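PDB 5EZM: 4-amino-4-deoxy-L-arabinose transferase or related glycosyltransferases of PMT family from Cupriavidus metallidurans, which probably transfers 4-amino-4-deoxy-L-arabinose from a polyprenyl-phosphate carrier to lipid A in the bacterial membrane, as a GT-C-fold glycosyltransferase. Local coordinates for residues G190-C195 against R233-L238; C170-M175 against I353-I358. One frame throughout, in Å; residues are numbered along the deposited sequence.

Contact 1 of 2, residues G190-C195 against R233-L238; sequences GWMVAC and RLHLAL. With MPG ([(Z)-octadec-9-enyl] (2R)-2,3-bis(oxidanyl)propanoate), chain S; PO4 (phosphate ion), chain B.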
# COMPACT_ATOMS: atom_id res chain seq x y z
N GLY A 190 14.53 4.45 25.82
CA GLY A 190 13.24 3.92 25.44
C GLY A 190 12.91 4.20 23.99
O GLY A 190 12.47 3.31 23.25
N TRP A 191 13.12 5.44 23.55
CA TRP A 191 12.84 5.78 22.16
C TRP A 191 13.84 5.12 21.21
O TRP A 191 13.51 4.86 20.05
CB TRP A 191 12.85 7.29 21.97
CG TRP A 191 11.70 7.98 22.62
CD1 TRP A 191 11.75 8.88 23.64
CD2 TRP A 191 10.31 7.82 22.30
NE1 TRP A 191 10.49 9.29 23.98
CE2 TRP A 191 9.58 8.66 23.17
CE3 TRP A 191 9.61 7.05 21.36
CZ2 TRP A 191 8.19 8.75 23.13
CZ3 TRP A 191 8.23 7.15 21.32
CH2 TRP A 191 7.54 7.99 22.20
N MET A 192 15.06 4.84 21.69
CA MET A 192 16.03 4.19 20.82
C MET A 192 15.72 2.71 20.63
O MET A 192 15.78 2.20 19.50
CB MET A 192 17.44 4.39 21.36
CG MET A 192 18.08 5.69 20.91
SD MET A 192 17.82 5.98 19.14
CE MET A 192 16.75 7.42 19.19
N VAL A 193 15.39 2.00 21.71
CA VAL A 193 14.96 0.62 21.56
C VAL A 193 13.65 0.56 20.78
O VAL A 193 13.41 -0.39 20.02
CB VAL A 193 14.84 -0.09 22.93
CG1 VAL A 193 13.75 0.54 23.77
CG2 VAL A 193 14.58 -1.58 22.75
N ALA A 194 12.79 1.57 20.93
CA ALA A 194 11.60 1.64 20.10
C ALA A 194 11.96 1.79 18.63
O ALA A 194 11.32 1.20 17.76
CB ALA A 194 10.71 2.79 20.57
N CYS A 195 13.00 2.58 18.35
CA CYS A 195 13.44 2.78 16.97
C CYS A 195 13.97 1.48 16.38
O CYS A 195 13.54 1.05 15.30
CB CYS A 195 14.50 3.88 16.93
SG CYS A 195 15.23 4.17 15.31
N ARG A 233 24.55 7.96 20.79
CA ARG A 233 23.17 8.07 21.28
C ARG A 233 22.26 6.97 20.76
O ARG A 233 21.14 6.84 21.26
CB ARG A 233 22.57 9.42 20.88
CG ARG A 233 23.14 10.63 21.61
CD ARG A 233 24.18 11.35 20.78
NE ARG A 233 24.11 12.80 20.98
CZ ARG A 233 25.07 13.65 20.62
NH1 ARG A 233 26.18 13.21 20.06
NH2 ARG A 233 24.92 14.95 20.84
N LEU A 234 22.71 6.18 19.78
CA LEU A 234 21.82 5.22 19.14
C LEU A 234 21.51 4.00 20.00
O LEU A 234 20.59 3.25 19.66
CB LEU A 234 22.43 4.75 17.82
CG LEU A 234 22.88 5.83 16.84
CD1 LEU A 234 23.45 5.21 15.58
CD2 LEU A 234 21.73 6.76 16.51
N HIS A 235 22.23 3.80 21.10
CA HIS A 235 22.17 2.55 21.86
C HIS A 235 22.40 1.36 20.92
O HIS A 235 21.54 0.49 20.73
CB HIS A 235 20.85 2.42 22.63
CG HIS A 235 20.80 3.25 23.87
ND1 HIS A 235 20.44 4.58 23.86
CD2 HIS A 235 21.05 2.94 25.16
CE1 HIS A 235 20.48 5.05 25.09
NE2 HIS A 235 20.85 4.08 25.90
N LEU A 236 23.59 1.36 20.32
CA LEU A 236 23.90 0.44 19.23
C LEU A 236 23.77 -1.01 19.66
O LEU A 236 23.07 -1.80 19.01
CB LEU A 236 25.31 0.74 18.70
CG LEU A 236 25.70 0.29 17.29
CD1 LEU A 236 26.11 -1.17 17.24
CD2 LEU A 236 24.58 0.59 16.31
N ALA A 237 24.43 -1.39 20.75
CA ALA A 237 24.44 -2.79 21.17
C ALA A 237 23.04 -3.27 21.55
O ALA A 237 22.55 -4.27 21.01
CB ALA A 237 25.41 -2.98 22.34
N LEU A 238 22.39 -2.57 22.47
CA LEU A 238 21.06 -2.98 22.92
C LEU A 238 20.06 -2.98 21.77
O LEU A 238 19.22 -3.88 21.67
CB LEU A 238 20.59 -2.06 24.04
CG LEU A 238 19.24 -2.40 24.67
CD1 LEU A 238 19.27 -3.79 25.28
CD2 LEU A 238 18.86 -1.35 25.71
C2 MPG S . 5.56 -0.52 16.12
C3 MPG S . 7.00 -1.03 16.14
C4 MPG S . 7.64 -1.02 17.52
C5 MPG S . 6.71 -0.45 18.61
C6 MPG S . 7.48 -0.02 19.87
C7 MPG S . 6.79 1.12 20.63
C8 MPG S . 7.47 1.38 22.00
C9 MPG S . 7.20 2.80 22.57
C10 MPG S . 8.18 3.14 23.72
C11 MPG S . 7.82 4.44 24.47
C12 MPG S . 8.99 4.93 25.38
C13 MPG S . 8.66 6.26 26.10
C14 MPG S . 9.91 6.87 26.80
C1 MPG S . 4.86 -0.78 14.78
P PO4 B . 26.84 1.34 22.71
O1 PO4 B . 26.21 2.70 22.49
O2 PO4 B . 27.89 1.09 21.66
O3 PO4 B . 25.77 0.28 22.62
O4 PO4 B . 27.47 1.30 24.08
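Met192 reaches out from helix 185-206 and sets its side chain against the bend at Arg233-His235, a worked example of a bent methionine chain laid, mainly by CB and CG, against a turn of backbone. The methionine chain bends at both chi2 (-45°) and chi3, and its CG rests 3.3 Å from Arg233 O and 3.7 Å from Leu234 O. Nearer the backbone, Met192 CB lies obliquely against the imidazole of His235, 3.9 Å from its ND1. His235 takes a positive phi (52°) at the N-cap position, where the chain swings into helix 236-257. In the first turn of that helix, Ala237 N donates a nearly straight hydrogen bond of 2.8 Å to O3 of a phosphate ion probably derived from the crystallisation liquor; the helix N terminus probably favours such an anion. Trp191 serves a different neighbour: C13 of the oleyl chain of MPG lies over one indole face toward its rim, and C14 is 3.8 Å from NE1. With an alanine here instead of the indole, the lipid tail would probably lose the flat surface it lies on and a gap would open beside Phe174. Around the contact, Trp191 meets Phe174 of helix 160-178 with ring planes inclined by about 40°, while Trp196 NE1, one turn beyond Met192, hydrogen-bonds Leu234 O and ties down the turn before helix 236-257.

Contact 2 of 2, residues C170-M175 against I353-I358; sequences CVLAFM and IPALGI. With DSL (mono-trans, octa-cis decaprenyl-phosphate), chain C.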
# COMPACT_ATOMS: atom_id res chain seq x y z
N CYS A 170 7.56 5.00 12.10
CA CYS A 170 7.91 4.80 13.50
C CYS A 170 9.42 4.85 13.71
O CYS A 170 9.89 5.33 14.74
CB CYS A 170 7.33 3.49 14.02
SG CYS A 170 5.57 3.56 14.39
N VAL A 171 10.20 4.34 12.75
CA VAL A 171 11.66 4.45 12.85
C VAL A 171 12.08 5.91 12.94
O VAL A 171 12.80 6.32 13.86
CB VAL A 171 12.34 3.75 11.66
CG1 VAL A 171 13.85 3.85 11.79
CG2 VAL A 171 11.91 2.29 11.57
N LEU A 172 11.61 6.72 11.99
CA LEU A 172 11.98 8.14 11.96
C LEU A 172 11.48 8.86 13.21
O LEU A 172 12.25 9.55 13.89
CB LEU A 172 11.43 8.80 10.70
CG LEU A 172 11.63 10.31 10.63
CD1 LEU A 172 13.10 10.65 10.54
CD2 LEU A 172 10.86 10.91 9.46
N ALA A 173 10.19 8.71 13.52
CA ALA A 173 9.61 9.44 14.64
C ALA A 173 10.27 9.06 15.96
O ALA A 173 10.56 9.92 16.79
CB ALA A 173 8.10 9.19 14.71
N PHE A 174 10.52 7.76 16.17
CA PHE A 174 11.16 7.34 17.41
C PHE A 174 12.60 7.85 17.48
O PHE A 174 13.07 8.23 18.55
CB PHE A 174 11.12 5.82 17.54
CG PHE A 174 9.73 5.26 17.68
CD1 PHE A 174 8.67 6.07 18.05
CD2 PHE A 174 9.49 3.92 17.44
CE1 PHE A 174 7.40 5.56 18.17
CE2 PHE A 174 8.21 3.40 17.56
CZ PHE A 174 7.17 4.22 17.93
N MET A 175 13.30 7.87 16.34
CA MET A 175 14.64 8.44 16.32
C MET A 175 14.62 9.91 16.70
O MET A 175 15.48 10.38 17.45
CB MET A 175 15.27 8.24 14.95
CG MET A 175 16.60 8.97 14.76
SD MET A 175 17.89 8.41 15.89
CE MET A 175 19.31 9.27 15.22
N ILE A 353 6.77 10.09 2.52
CA ILE A 353 5.66 11.00 2.79
C ILE A 353 5.62 11.46 4.25
O ILE A 353 5.47 12.67 4.49
CB ILE A 353 4.33 10.38 2.33
CG1 ILE A 353 4.39 10.08 0.83
CG2 ILE A 353 3.17 11.31 2.65
CD1 ILE A 353 4.59 11.30 -0.03
N PRO A 354 5.74 10.57 5.26
CA PRO A 354 5.70 11.06 6.65
C PRO A 354 6.71 12.16 6.93
O PRO A 354 6.36 13.20 7.51
CB PRO A 354 5.98 9.80 7.47
CG PRO A 354 5.53 8.69 6.62
CD PRO A 354 5.84 9.10 5.21
N ALA A 355 7.97 11.96 6.51
CA ALA A 355 8.98 13.00 6.69
C ALA A 355 8.53 14.31 6.05
O ALA A 355 8.56 15.37 6.69
CB ALA A 355 10.31 12.53 6.09
N LEU A 356 8.09 14.25 4.79
CA LEU A 356 7.52 15.42 4.14
C LEU A 356 6.44 16.04 5.00
O LEU A 356 6.41 17.27 5.20
CB LEU A 356 6.96 15.04 2.76
CG LEU A 356 7.99 14.59 1.72
CD1 LEU A 356 7.29 14.22 0.43
CD2 LEU A 356 9.03 15.67 1.49
N GLY A 357 5.55 15.21 5.55
CA GLY A 357 4.54 15.71 6.47
C GLY A 357 5.13 16.58 7.55
O GLY A 357 4.71 17.73 7.74
N ILE A 358 6.14 16.07 8.25
CA ILE A 358 6.82 16.86 9.28
C ILE A 358 7.25 18.20 8.70
O ILE A 358 6.93 19.26 9.24
CB ILE A 358 8.02 16.08 9.85
CG1 ILE A 358 7.56 14.76 10.47
CG2 ILE A 358 8.78 16.93 10.87
CD1 ILE A 358 8.69 13.96 11.09
C21 DSL C . 17.33 8.32 10.05
C22 DSL C . 17.03 7.27 11.11
C23 DSL C . 15.61 7.12 11.63
C24 DSL C . 18.01 6.50 11.58
C25 DSL C . 17.71 5.43 12.66
C26 DSL C . 18.43 4.11 12.26
C27 DSL C . 19.39 3.65 13.41
C28 DSL C . 19.10 4.08 14.87
C29 DSL C . 20.46 2.88 13.13
C30 DSL C . 20.74 2.45 11.67
C31 DSL C . 22.27 2.21 11.47
C32 DSL C . 22.52 0.79 10.84
C33 DSL C . 22.50 -0.47 11.73
C34 DSL C . 22.76 0.67 9.51
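Two helices face each other where Leu172 of helix 160-178 stands opposite Ala355 of helix 352-365, their CA atoms 7.8 Å apart, a separation bridged chiefly by the Leu172 side chain, met by Ile358. Leu172 holds CG anti to its own backbone nitrogen (chi1 174°), which carries the branch across the gap and lets CD2 do all the touching. That methyl group lands on Ala355, 3.8 Å from its CB and almost as near to its CA, so that it rests against the wall of the opposite helix as much as on the small side chain. One turn further on, Ile358 brings CD1 up to the same methyl, and Leu172 CD2 lies 4.1 Å from Ile358 CD1. The interaction is wholly apolar, and all three residues are buried. The flank of helix 160-178 next to this junction is occupied by lipid: the branch methyl C23 of the decaprenyl phosphate approaches Met175 CB at 3.5 Å, Val171 CG1 at 3.7 Å and Leu172 CA at 3.8 Å. Leu172 thus has its backbone against the bound decaprenyl phosphate and its branch tip against helix 352-365. Trp330 of helix 323-339 touches both Leu172 and Ala355, and Gly357 O accepts a hydrogen bond from Thr141 OG1. Apolar packing of this kind, with leucine on alanine between membrane helices, forms part of the transmembrane domain of the GT-C fold, here on the border of the observed polyprenyl-phosphate pocket, to which Val171, Leu172, Met175 and Trp330 all belong.

Followed from the N terminus, the chain meets helix 160-178 as the first contributor, supplying residues 170-175, then turns back as helix 185-206, the first half of contact 1. Contact 1 closes its loop after 37 intervening residues, at the entry to helix 236-257. Only after a far longer, largely helical excursion does the chain return as helix 352-365 and close contact 2, so the shorter loop lies entirely within the longer one and the two do not cross. Their centres are 16 Å apart, joined through successive helices: Met192 CE lies 3.6 Å from Met175 SD. The contacts tie helix 160-178 to 352-365 and 185-206 to the start of 236-257; Val171 and Cys195 share the decaprenyl-phosphate pocket.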